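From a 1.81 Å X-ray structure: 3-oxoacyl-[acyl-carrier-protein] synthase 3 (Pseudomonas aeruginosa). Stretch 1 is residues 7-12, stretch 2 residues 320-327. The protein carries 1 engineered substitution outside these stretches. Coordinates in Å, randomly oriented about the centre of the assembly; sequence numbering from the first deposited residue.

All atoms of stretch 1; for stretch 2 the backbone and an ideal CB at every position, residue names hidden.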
# COMPACT_ATOMS: atom_id res chain seq x y z
N VAL A 7 -4.38 -9.82 -17.45
CA VAL A 7 -4.12 -11.23 -17.71
C VAL A 7 -2.81 -11.70 -17.07
O VAL A 7 -1.75 -11.12 -17.30
CB VAL A 7 -4.06 -11.50 -19.23
CG1 VAL A 7 -3.64 -12.93 -19.50
CG2 VAL A 7 -5.41 -11.20 -19.87
N VAL A 8 -2.88 -12.78 -16.29
CA VAL A 8 -1.68 -13.40 -15.73
C VAL A 8 -0.87 -14.02 -16.87
O VAL A 8 -1.42 -14.77 -17.68
CB VAL A 8 -2.02 -14.49 -14.69
CG1 VAL A 8 -0.76 -15.21 -14.21
CG2 VAL A 8 -2.77 -13.89 -13.50
N CYS A 9 0.42 -13.70 -16.94
CA CYS A 9 1.28 -14.23 -18.01
C CYS A 9 2.68 -14.66 -17.54
O CYS A 9 3.49 -15.07 -18.36
CB CYS A 9 1.38 -13.22 -19.16
SG CYS A 9 2.09 -11.62 -18.74
N GLY A 10 2.94 -14.62 -16.24
CA GLY A 10 4.24 -15.02 -15.69
C GLY A 10 4.17 -15.31 -14.21
O GLY A 10 3.37 -14.71 -13.49
N LEU A 11 4.99 -16.26 -13.75
CA LEU A 11 5.06 -16.64 -12.34
C LEU A 11 6.50 -16.90 -11.97
O LEU A 11 7.25 -17.51 -12.73
CB LEU A 11 4.21 -17.89 -12.08
CG LEU A 11 4.18 -18.45 -10.65
CD1 LEU A 11 3.40 -17.55 -9.72
CD2 LEU A 11 3.59 -19.86 -10.64
N GLY A 12 6.90 -16.43 -10.79
CA GLY A 12 8.21 -16.72 -10.24
C GLY A 12 8.16 -16.67 -8.73
O GLY A 12 7.20 -16.17 -8.15
N UNK A 320 -11.42 -15.00 -9.16
CA UNK A 320 -11.60 -16.13 -10.07
C UNK A 320 -10.84 -15.86 -11.36
O UNK A 320 -10.83 -14.74 -11.85
CB UNK A 320 -13.08 -16.38 -10.36
N UNK A 321 -10.22 -16.90 -11.91
CA UNK A 321 -9.59 -16.84 -13.23
C UNK A 321 -9.49 -18.25 -13.80
O UNK A 321 -9.59 -19.23 -13.06
CB UNK A 321 -8.21 -16.19 -13.15
N UNK A 322 -9.31 -18.36 -15.11
CA UNK A 322 -8.91 -19.63 -15.71
C UNK A 322 -7.40 -19.60 -15.83
O UNK A 322 -6.83 -18.60 -16.25
CB UNK A 322 -9.58 -19.86 -17.07
N UNK A 323 -6.75 -20.69 -15.42
CA UNK A 323 -5.29 -20.70 -15.33
C UNK A 323 -4.69 -20.75 -16.73
O UNK A 323 -5.09 -21.59 -17.54
CB UNK A 323 -4.80 -21.89 -14.49
N UNK A 324 -3.74 -19.84 -17.03
CA UNK A 324 -3.14 -19.79 -18.35
C UNK A 324 -1.95 -20.72 -18.47
O UNK A 324 -1.51 -21.32 -17.48
CB UNK A 324 -2.72 -18.36 -18.68
N UNK A 325 -1.42 -20.84 -19.69
CA UNK A 325 -0.22 -21.63 -19.94
C UNK A 325 1.00 -20.83 -19.49
O UNK A 325 1.39 -19.87 -20.16
CB UNK A 325 -0.11 -22.01 -21.42
N UNK A 326 1.59 -21.23 -18.37
CA UNK A 326 2.75 -20.52 -17.81
C UNK A 326 3.98 -21.40 -17.92
O UNK A 326 3.94 -22.59 -17.60
CB UNK A 326 2.51 -20.12 -16.35
N UNK A 327 5.09 -20.80 -18.37
CA UNK A 327 6.36 -21.50 -18.49
C UNK A 327 6.94 -21.71 -17.09
O UNK A 327 7.14 -20.73 -16.35
CB UNK A 327 7.33 -20.72 -19.38

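Stretch 1 is an extended strand that offers stretch 2 two apolar side chains, Val8 and Leu11, with the backbone of Cys9 and Gly10 lying between them. No direct hydrogen bond joins the two stretches; side-chain packing and two bridging waters make the contact.

Position 320 lies beyond the reach of stretch 1, which therefore says little about its identity; it is Ala320.

At position 321 the CA-to-CB bond points toward stretch 1, but the ideal CB has nothing of it within 5.5 Å. A long apolar side chain, such as leucine, methionine or isoleucine, would suit the gap in front of the valine methyls. The residue is Leu321, with chi1 p and chi2 t, and its CD1 lies 3.9 Å from CG2 of Val8.

Position 322 is out of reach and little constrained by stretch 1. Arg322 occupies it and takes no part in the contact.

At position 323 CA-to-CB points away, so a small side chain would miss stretch 1 altogether, whereas a large one could bend back toward Leu11. The deposited Trp323 does so: with chi1 t, the end of the indole comes nearer, and CD2 of Leu11 sits at the ring edge, near its plane, 4.4 Å from CH2.

Position 324 points toward stretch 1, with its ideal CB 3.9 Å from Val8 O. Its phi of -87° is compatible with proline, though alanine or another compact apolar residue would also be plausible in so close an approach. It is Pro324, whose ring, C-gamma endo, brings CG to 3.4 Å from O of Val8 and 4.2 Å from Val8 CB.

Position 325 points away, leaving room for a long polar or charged side chain. It is Lys325, whose NZ is hydrogen-bonded elsewhere in the structure.

Position 326 points toward stretch 1, its ideal CB 5.1 Å from Leu11 CB and 5.4 Å from Gly10 CA. That spacing suits a medium-sized aliphatic residue: isoleucine, leucine or perhaps valine. The residue is Ile326, with both chi angles m. Its CG2 packs 4.0 Å from CB of Leu11, while CD1 reaches 3.4 Å from C of Cys9 and 3.5 Å from N of Gly10.

Position 327 points sideways and tolerates many side chains. Val327 contributes mainly its backbone: one water accepts from its N (2.8 Å) and donates weakly to Cys9 O (3.4 Å), and another donates to Leu11 O (2.7 Å) and Val327 O (3.3 Å).

Stretch 2, residues 320-327: ALRWPKIV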
# COMPACT_ATOMS: atom_id res chain seq x y z
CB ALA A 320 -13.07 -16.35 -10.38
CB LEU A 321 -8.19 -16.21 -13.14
CG LEU A 321 -7.07 -17.01 -12.46
CD1 LEU A 321 -5.70 -16.40 -12.78
CD2 LEU A 321 -7.28 -17.10 -10.94
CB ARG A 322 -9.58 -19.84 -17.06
CG ARG A 322 -11.09 -20.08 -16.95
CD ARG A 322 -11.73 -20.38 -18.30
NE ARG A 322 -11.43 -19.32 -19.27
CZ ARG A 322 -10.84 -19.49 -20.45
NH1 ARG A 322 -10.48 -20.70 -20.89
NH2 ARG A 322 -10.63 -18.43 -21.23
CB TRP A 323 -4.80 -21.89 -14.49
CG TRP A 323 -3.30 -21.90 -14.29
CD1 TRP A 323 -2.41 -22.78 -14.84
CD2 TRP A 323 -2.54 -20.97 -13.53
NE1 TRP A 323 -1.14 -22.46 -14.45
CE2 TRP A 323 -1.19 -21.35 -13.64
CE3 TRP A 323 -2.87 -19.85 -12.76
CZ2 TRP A 323 -0.16 -20.65 -13.01
CZ3 TRP A 323 -1.84 -19.16 -12.13
CH2 TRP A 323 -0.50 -19.56 -12.26
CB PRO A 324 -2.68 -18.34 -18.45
CG PRO A 324 -2.29 -17.99 -17.07
CD PRO A 324 -3.19 -18.79 -16.15
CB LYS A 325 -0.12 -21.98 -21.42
CG LYS A 325 -1.31 -22.79 -21.95
CD LYS A 325 -1.28 -22.92 -23.46
CE LYS A 325 -2.52 -23.65 -23.98
NZ LYS A 325 -3.78 -22.91 -23.67
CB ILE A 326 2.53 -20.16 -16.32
CG1 ILE A 326 1.38 -19.17 -16.16
CG2 ILE A 326 3.81 -19.57 -15.71
CD1 ILE A 326 1.62 -17.82 -16.83
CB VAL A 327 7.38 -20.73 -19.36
CG1 VAL A 327 8.70 -21.48 -19.42
CG2 VAL A 327 6.84 -20.51 -20.76
O HOH W 1 4.87 -18.10 -19.00
O HOH W 2 7.76 -20.12 -13.20
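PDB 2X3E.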